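Local coordinates for uncharacterized protein (Legionella pneumophila subsp. pneumophila, PDB 5L1A) that is of unknown function, the chain being the N-terminal, all-helical DUF5638 part of a longer protein that probably carries a transmembrane helix, at residues Leu10-Leu15 and Ala49-Glu54; Phe45-Phe50 and Glu64-Phe69. All coordinates share one frame; numbering follows the deposited sequence.

Contact 1 of 2, residues Leu10-Leu15 and Ala49-Glu54; sequences LLEKRL and AFNKTE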
loop_
_atom_site.group_PDB
_atom_site.type_symbol
_atom_site.label_atom_id
_atom_site.label_comp_id
_atom_site.label_asym_id
_atom_site.label_seq_id
_atom_site.Cartn_x
_atom_site.Cartn_y
_atom_site.Cartn_z
ATOM N N LEU A 10 6.392 15.813 6.079
ATOM C CA LEU A 10 5.367 16.084 5.077
ATOM C C LEU A 10 5.000 14.820 4.313
ATOM O O LEU A 10 3.825 14.590 4.004
ATOM C CB LEU A 10 5.846 17.174 4.122
ATOM C CG LEU A 10 6.177 18.490 4.824
ATOM C CD1 LEU A 10 6.774 19.492 3.851
ATOM C CD2 LEU A 10 4.931 19.052 5.488
ATOM N N LEU A 11 5.992 13.986 4.002
ATOM C CA LEU A 11 5.709 12.708 3.362
ATOM C C LEU A 11 4.973 11.765 4.303
ATOM O O LEU A 11 4.172 10.938 3.849
ATOM C CB LEU A 11 7.009 12.070 2.878
ATOM C CG LEU A 11 7.488 12.396 1.462
ATOM C CD1 LEU A 11 7.367 13.878 1.146
ATOM C CD2 LEU A 11 8.924 11.930 1.286
ATOM N N GLU A 12 5.230 11.872 5.608
ATOM C CA GLU A 12 4.538 11.031 6.576
ATOM C C GLU A 12 3.042 11.322 6.609
ATOM O O GLU A 12 2.236 10.401 6.774
ATOM C CB GLU A 12 5.151 11.224 7.961
ATOM C CG GLU A 12 4.490 10.412 9.065
ATOM C CD GLU A 12 4.718 8.921 8.913
ATOM O OE1 GLU A 12 5.779 8.531 8.380
ATOM O OE2 GLU A 12 3.835 8.140 9.323
ATOM N N LYS A 13 2.652 12.589 6.442
ATOM C CA LYS A 13 1.236 12.937 6.440
ATOM C C LYS A 13 0.487 12.230 5.317
ATOM O O LYS A 13 -0.707 11.947 5.452
ATOM C CB LYS A 13 1.066 14.454 6.329
ATOM C CG LYS A 13 1.583 15.230 7.538
ATOM C CD LYS A 13 1.324 16.726 7.396
ATOM C CE LYS A 13 1.658 17.482 8.679
ATOM N NZ LYS A 13 3.112 17.445 9.010
ATOM N N ARG A 14 1.166 11.932 4.209
ATOM C CA ARG A 14 0.517 11.194 3.133
ATOM C C ARG A 14 0.511 9.694 3.390
ATOM O O ARG A 14 -0.376 8.992 2.894
ATOM C CB ARG A 14 1.192 11.502 1.798
ATOM C CG ARG A 14 0.879 12.891 1.273
ATOM C CD ARG A 14 1.045 12.950 -0.231
ATOM N NE ARG A 14 2.418 13.241 -0.623
ATOM C CZ ARG A 14 2.950 12.894 -1.788
ATOM N NH1 ARG A 14 2.234 12.223 -2.678
ATOM N NH2 ARG A 14 4.205 13.211 -2.056
ATOM N N LEU A 15 1.487 9.187 4.148
ATOM C CA LEU A 15 1.427 7.796 4.590
ATOM C C LEU A 15 0.178 7.543 5.422
ATOM O O LEU A 15 -0.476 6.503 5.274
ATOM C CB LEU A 15 2.671 7.439 5.403
ATOM C CG LEU A 15 3.853 6.721 4.754
ATOM C CD1 LEU A 15 4.751 6.172 5.845
ATOM C CD2 LEU A 15 3.396 5.604 3.839
ATOM N N ALA A 49 8.623 0.180 4.666
ATOM C CA ALA A 49 9.454 0.529 3.519
ATOM C C ALA A 49 9.790 2.013 3.512
ATOM O O ALA A 49 10.892 2.400 3.112
ATOM C CB ALA A 49 8.760 0.129 2.218
ATOM N N PHE A 50 8.856 2.859 3.958
ATOM C CA PHE A 50 9.137 4.291 4.018
ATOM C C PHE A 50 10.132 4.613 5.127
ATOM O O PHE A 50 11.015 5.459 4.948
ATOM C CB PHE A 50 7.844 5.082 4.215
ATOM C CG PHE A 50 8.063 6.551 4.463
ATOM C CD1 PHE A 50 8.221 7.429 3.404
ATOM C CD2 PHE A 50 8.116 7.053 5.756
ATOM C CE1 PHE A 50 8.427 8.774 3.626
ATOM C CE2 PHE A 50 8.321 8.396 5.983
ATOM C CZ PHE A 50 8.476 9.259 4.915
ATOM N N ASN A 51 10.000 3.953 6.281
ATOM C CA ASN A 51 10.899 4.209 7.399
ATOM C C ASN A 51 12.329 3.774 7.112
ATOM O O ASN A 51 13.249 4.226 7.799
ATOM C CB ASN A 51 10.398 3.500 8.658
ATOM C CG ASN A 51 9.040 3.990 9.103
ATOM O OD1 ASN A 51 8.655 5.129 8.838
ATOM N ND2 ASN A 51 8.304 3.129 9.795
ATOM N N LYS A 52 12.538 2.899 6.132
ATOM C CA LYS A 52 13.884 2.496 5.756
ATOM C C LYS A 52 14.514 3.429 4.733
ATOM O O LYS A 52 15.721 3.328 4.492
ATOM C CB LYS A 52 13.880 1.064 5.211
ATOM C CG LYS A 52 13.574 -0.001 6.253
ATOM C CD LYS A 52 13.477 -1.389 5.627
ATOM C CE LYS A 52 12.352 -1.459 4.604
ATOM N NZ LYS A 52 12.123 -2.839 4.095
ATOM N N THR A 53 13.736 4.322 4.126
ATOM C CA THR A 53 14.298 5.264 3.171
ATOM C C THR A 53 15.260 6.214 3.877
ATOM O O THR A 53 15.108 6.522 5.062
ATOM C CB THR A 53 13.191 6.055 2.470
ATOM O OG1 THR A 53 12.487 6.858 3.425
ATOM C CG2 THR A 53 12.213 5.113 1.792
ATOM N N GLU A 54 16.268 6.668 3.137
ATOM C CA GLU A 54 17.306 7.519 3.699
ATOM C C GLU A 54 17.448 8.852 2.979
ATOM O O GLU A 54 18.232 9.697 3.426
ATOM C CB GLU A 54 18.650 6.783 3.690
ATOM C CG GLU A 54 18.565 5.382 4.264
ATOM C CD GLU A 54 19.921 4.760 4.489
ATOM O OE1 GLU A 54 20.777 5.412 5.124
ATOM O OE2 GLU A 54 20.132 3.621 4.022
HETATM O O HOH W 1 7.163 6.778 9.829
#

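Contact 2 of 2, residues Phe45-Phe50 and Glu64-Phe69; sequences FYNSAF and EEYENF. With I3C (5-amino-2,4,6-triiodobenzene-1,3-dicarboxylic acid), chain E; I3C (5-amino-2,4,6-triiodobenzene-1,3-dicarboxylic acid), chain B.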
loop_
_atom_site.group_PDB
_atom_site.type_symbol
_atom_site.label_atom_id
_atom_site.label_comp_id
_atom_site.label_asym_id
_atom_site.label_seq_id
_atom_site.Cartn_x
_atom_site.Cartn_y
_atom_site.Cartn_z
ATOM N N PHE A 45 3.885 -3.332 5.406
ATOM C CA PHE A 45 4.802 -3.366 4.268
ATOM C C PHE A 45 5.165 -1.960 3.793
ATOM O O PHE A 45 6.340 -1.659 3.561
ATOM C CB PHE A 45 4.187 -4.178 3.125
ATOM C CG PHE A 45 4.947 -4.080 1.832
ATOM C CD1 PHE A 45 6.071 -4.852 1.616
ATOM C CD2 PHE A 45 4.533 -3.216 0.830
ATOM C CE1 PHE A 45 6.772 -4.761 0.428
ATOM C CE2 PHE A 45 5.233 -3.124 -0.361
ATOM C CZ PHE A 45 6.351 -3.897 -0.559
ATOM N N TYR A 46 4.171 -1.089 3.631
ATOM C CA TYR A 46 4.454 0.229 3.077
ATOM C C TYR A 46 5.046 1.166 4.121
ATOM O O TYR A 46 5.968 1.931 3.818
ATOM C CB TYR A 46 3.189 0.832 2.469
ATOM C CG TYR A 46 2.762 0.148 1.198
ATOM C CD1 TYR A 46 3.440 0.372 0.009
ATOM C CD2 TYR A 46 1.687 -0.726 1.186
ATOM C CE1 TYR A 46 3.054 -0.256 -1.163
ATOM C CE2 TYR A 46 1.290 -1.357 0.021
ATOM C CZ TYR A 46 1.975 -1.119 -1.151
ATOM O OH TYR A 46 1.586 -1.749 -2.311
ATOM N N ASN A 47 4.534 1.119 5.351
ATOM C CA ASN A 47 5.092 1.951 6.412
ATOM C C ASN A 47 6.539 1.576 6.715
ATOM O O ASN A 47 7.392 2.459 6.857
ATOM C CB ASN A 47 4.224 1.851 7.665
ATOM C CG ASN A 47 3.022 2.782 7.614
ATOM O OD1 ASN A 47 3.116 3.948 7.993
ATOM N ND2 ASN A 47 1.890 2.272 7.141
ATOM N N SER A 48 6.841 0.275 6.808
ATOM C CA SER A 48 8.220 -0.136 7.056
ATOM C C SER A 48 9.131 0.237 5.899
ATOM O O SER A 48 10.301 0.568 6.116
ATOM C CB SER A 48 8.306 -1.642 7.307
ATOM O OG SER A 48 7.536 -2.028 8.431
ATOM N N ALA A 49 8.623 0.180 4.666
ATOM C CA ALA A 49 9.454 0.529 3.519
ATOM C C ALA A 49 9.790 2.013 3.512
ATOM O O ALA A 49 10.892 2.400 3.112
ATOM C CB ALA A 49 8.760 0.129 2.218
ATOM N N PHE A 50 8.856 2.859 3.958
ATOM C CA PHE A 50 9.137 4.291 4.018
ATOM C C PHE A 50 10.132 4.613 5.127
ATOM O O PHE A 50 11.015 5.459 4.948
ATOM C CB PHE A 50 7.844 5.082 4.215
ATOM C CG PHE A 50 8.063 6.551 4.463
ATOM C CD1 PHE A 50 8.221 7.429 3.404
ATOM C CD2 PHE A 50 8.116 7.053 5.756
ATOM C CE1 PHE A 50 8.427 8.774 3.626
ATOM C CE2 PHE A 50 8.321 8.396 5.983
ATOM C CZ PHE A 50 8.476 9.259 4.915
ATOM N N GLU A 64 4.334 7.366 -3.128
ATOM C CA GLU A 64 3.594 7.256 -4.381
ATOM C C GLU A 64 3.147 5.822 -4.640
ATOM O O GLU A 64 2.044 5.592 -5.148
ATOM C CB GLU A 64 4.445 7.771 -5.542
ATOM C CG GLU A 64 4.647 9.272 -5.531
ATOM C CD GLU A 64 5.665 9.735 -6.557
ATOM O OE1 GLU A 64 6.333 8.877 -7.172
ATOM O OE2 GLU A 64 5.798 10.962 -6.747
ATOM N N GLU A 65 3.992 4.845 -4.302
ATOM C CA GLU A 65 3.630 3.450 -4.531
ATOM C C GLU A 65 2.458 3.037 -3.650
ATOM O O GLU A 65 1.566 2.307 -4.096
ATOM C CB GLU A 65 4.836 2.545 -4.282
ATOM C CG GLU A 65 4.583 1.080 -4.582
ATOM C CD GLU A 65 5.561 0.167 -3.871
ATOM O OE1 GLU A 65 6.210 0.634 -2.912
ATOM O OE2 GLU A 65 5.679 -1.014 -4.264
ATOM N N TYR A 66 2.448 3.496 -2.398
ATOM C CA TYR A 66 1.322 3.234 -1.508
ATOM C C TYR A 66 0.049 3.898 -2.024
ATOM O O TYR A 66 -1.045 3.327 -1.930
ATOM C CB TYR A 66 1.664 3.733 -0.103
ATOM C CG TYR A 66 0.847 3.148 1.024
ATOM C CD1 TYR A 66 -0.095 2.152 0.799
ATOM C CD2 TYR A 66 1.020 3.602 2.324
ATOM C CE1 TYR A 66 -0.840 1.625 1.845
ATOM C CE2 TYR A 66 0.287 3.085 3.372
ATOM C CZ TYR A 66 -0.643 2.100 3.129
ATOM O OH TYR A 66 -1.373 1.591 4.180
ATOM N N GLU A 67 0.175 5.102 -2.582
ATOM C CA GLU A 67 -0.997 5.814 -3.084
ATOM C C GLU A 67 -1.598 5.119 -4.298
ATOM O O GLU A 67 -2.826 5.013 -4.414
ATOM C CB GLU A 67 -0.624 7.256 -3.419
ATOM C CG GLU A 67 -0.385 8.104 -2.196
ATOM C CD GLU A 67 0.428 9.339 -2.495
ATOM O OE1 GLU A 67 1.047 9.404 -3.575
ATOM O OE2 GLU A 67 0.446 10.248 -1.645
ATOM N N ASN A 68 -0.754 4.648 -5.219
ATOM C CA ASN A 68 -1.259 3.893 -6.362
ATOM C C ASN A 68 -1.923 2.599 -5.911
ATOM O O ASN A 68 -2.940 2.186 -6.480
ATOM C CB ASN A 68 -0.126 3.594 -7.347
ATOM C CG ASN A 68 0.418 4.845 -8.011
ATOM O OD1 ASN A 68 -0.320 5.791 -8.283
ATOM N ND2 ASN A 68 1.720 4.851 -8.278
ATOM N N PHE A 69 -1.362 1.948 -4.889
ATOM C CA PHE A 69 -1.991 0.745 -4.349
ATOM C C PHE A 69 -3.377 1.051 -3.796
ATOM O O PHE A 69 -4.316 0.271 -3.993
ATOM C CB PHE A 69 -1.102 0.127 -3.267
ATOM C CG PHE A 69 -1.784 -0.941 -2.454
ATOM C CD1 PHE A 69 -1.873 -2.242 -2.923
ATOM C CD2 PHE A 69 -2.328 -0.646 -1.210
ATOM C CE1 PHE A 69 -2.499 -3.228 -2.171
ATOM C CE2 PHE A 69 -2.954 -1.626 -0.456
ATOM C CZ PHE A 69 -3.035 -2.918 -0.937
HETATM I I3 I3C E . 9.011 1.518 -4.074
HETATM I I2 I3C E . 10.103 -2.749 0.399
HETATM I I1 I3C E . 13.814 -2.288 -4.471
HETATM O O8 I3C E . 12.554 1.032 -5.285
HETATM O O9 I3C E . 11.208 -0.325 -6.345
HETATM C C10 I3C E . 12.571 -3.396 -1.572
HETATM N N13 I3C E . 8.645 -0.261 -1.273
HETATM C C1 I3C E . 11.323 -0.525 -3.982
HETATM C C6 I3C E . 10.123 -0.050 -3.247
HETATM C C5 I3C E . 9.739 -0.687 -1.952
HETATM C C4 I3C E . 10.565 -1.800 -1.405
HETATM C C3 I3C E . 11.761 -2.269 -2.141
HETATM C C2 I3C E . 12.135 -1.633 -3.427
HETATM C C7 I3C E . 11.719 0.103 -5.287
HETATM O O11 I3C E . 12.212 -4.569 -1.815
HETATM O O12 I3C E . 13.572 -3.141 -0.869
HETATM I I3 I3C B . 7.481 4.375 -12.890
HETATM I I2 I3C B . 2.360 1.438 -11.198
HETATM I I1 I3C B . 7.199 1.543 -7.424
HETATM O O8 I3C B . 8.666 4.406 -9.375
HETATM O O9 I3C B . 9.408 2.531 -10.234
HETATM C C10 I3C B . 4.181 0.840 -8.504
HETATM N N13 I3C B . 4.445 3.170 -12.966
HETATM C C1 I3C B . 7.069 2.879 -10.217
HETATM C C6 I3C B . 6.425 3.250 -11.497
HETATM C C5 I3C B . 5.039 2.831 -11.797
HETATM C C4 I3C B . 4.307 2.034 -10.795
HETATM C C3 I3C B . 4.933 1.653 -9.513
HETATM C C2 I3C B . 6.315 2.080 -9.231
HETATM C C7 I3C B . 8.474 3.301 -9.924
HETATM O O11 I3C B . 3.420 1.427 -7.708
HETATM O O12 I3C B . 4.338 -0.403 -8.493
#

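Contact 1 of 2, residues Leu10-Leu15 and Ala49-Glu54
The backbones of Leu-10–Leu-15, within helix 8-25, and Ala-49–Glu-54, the end of helix 33-51 and the turn after it, stay well apart, the closest CA atoms being those of Leu-15 and Phe-50 at 8.5 Å. Phe-50 bridges the gap: with CG anti to its backbone N (chi1 173°), its ring reaches across to three side chains. Leu-15 lies over one ring face, its CD1 3.5 Å from Phe-50 CD2. The Leu-11 and Phe-50 side chains cross at about a right angle, Leu-11 CB 3.7 Å from Phe-50 CE1, and Leu-11 CD2 lies in the ring plane at the edge. The contact joins two helices of an all-helical fold, and Val-63 of helix 56-77 and Pro-3 and Tyr-5 of the N-terminal arm also touch Phe-50. Glu-12, bent at chi2 (68°), brings OE1 obliquely to the ring, 3.5 Å from Phe-50 CE2. A water 2.7 Å from Glu-12 OE1 also lies within hydrogen-bonding reach of Asn-51 OD1, so the two meet through solvent, not directly. Phe-50 O accepts both from Thr-53 N and, in the carbonyl plane, from Thr-53 OG1 at 2.5 Å, tying the turn to the helix; Thr-53 OG1 also bonds Tyr-5 OH.

Contact 2 of 2, residues Phe45-Phe50 and Glu64-Phe69
Helices 45-50 and 64-69 run antiparallel, their segment axes at 166° and 10.4 Å apart at closest approach. Glu-65 comes first along 64-69: with CG anti to the backbone N (chi1 -176°) and an extended chain, its carboxylate reaches the in-plane edge of the Tyr-46 ring, CD 3.7 Å from Tyr-46 CE1 and the two planes nearly perpendicular. Its OE1 accepts a bent hydrogen bond from N13 of the triiodobenzene ligand of chain E, 3.1 Å long with an N-H...O angle of 135°, and lies 3.2 Å from I3 of that ligand. Ala-49 CB touches N13 and the Phe-45 ring meets I2 of the same ligand, while Glu-65 CG meets carboxylate atom O11 of the chain B ligand at 3.4 Å. Tyr-66, also anti in chi1, lays its ring on Tyr-46 as an offset stack, centroids 4.4 Å apart. The offset sets Tyr-46 CB over the Tyr-66 face, a CH-pi contact. Phe-45 CD2 sits over the centre of the opposite Tyr-46 face, sandwiching that ring. Tyr-66 OH bonds Asp-19 of helix 8-25, whose carboxylate also receives Asn-47 ND2 and so bonds both segments; that amide bonds Lys-43 O as well. Phe-69 completes the aromatic cluster: Tyr-46 OH abuts its CB at 3.4 Å, and Tyr-46 CE2 lies over one Phe-69 face, offset toward the rim, the two rings tilted. Between these segments the contact rests on aromatic and apolar packing; burial and the nearby O11 would tend to raise the pKa of Glu-65, whereas the N13 donor would favour its charged form.

Contacts 1 and 2 lie about 8 Å apart, centre to centre, and share Ala-49 and Phe-50 on helix 33-51. Along the chain, 10-15 comes first on helix 8-25, then 45-50 and 49-54 overlap, and 64-69 follows on helix 56-77; contact 2 sits nearer the middle of the chain. The two contacts also touch directly: Leu-15 CD2 packs on Tyr-66 CD2 at 3.5 Å, and Arg-14 NH1 forms a 2.9 Å salt bridge with Glu-67 OE2. Helix 8-25 is thus joined to both other helices, making a three-helix unit within the DUF5638 region, while Phe-45, Ala-49 and Glu-65 help form the site that holds one triiodobenzene molecule in this crystal; no natural ligand is implied.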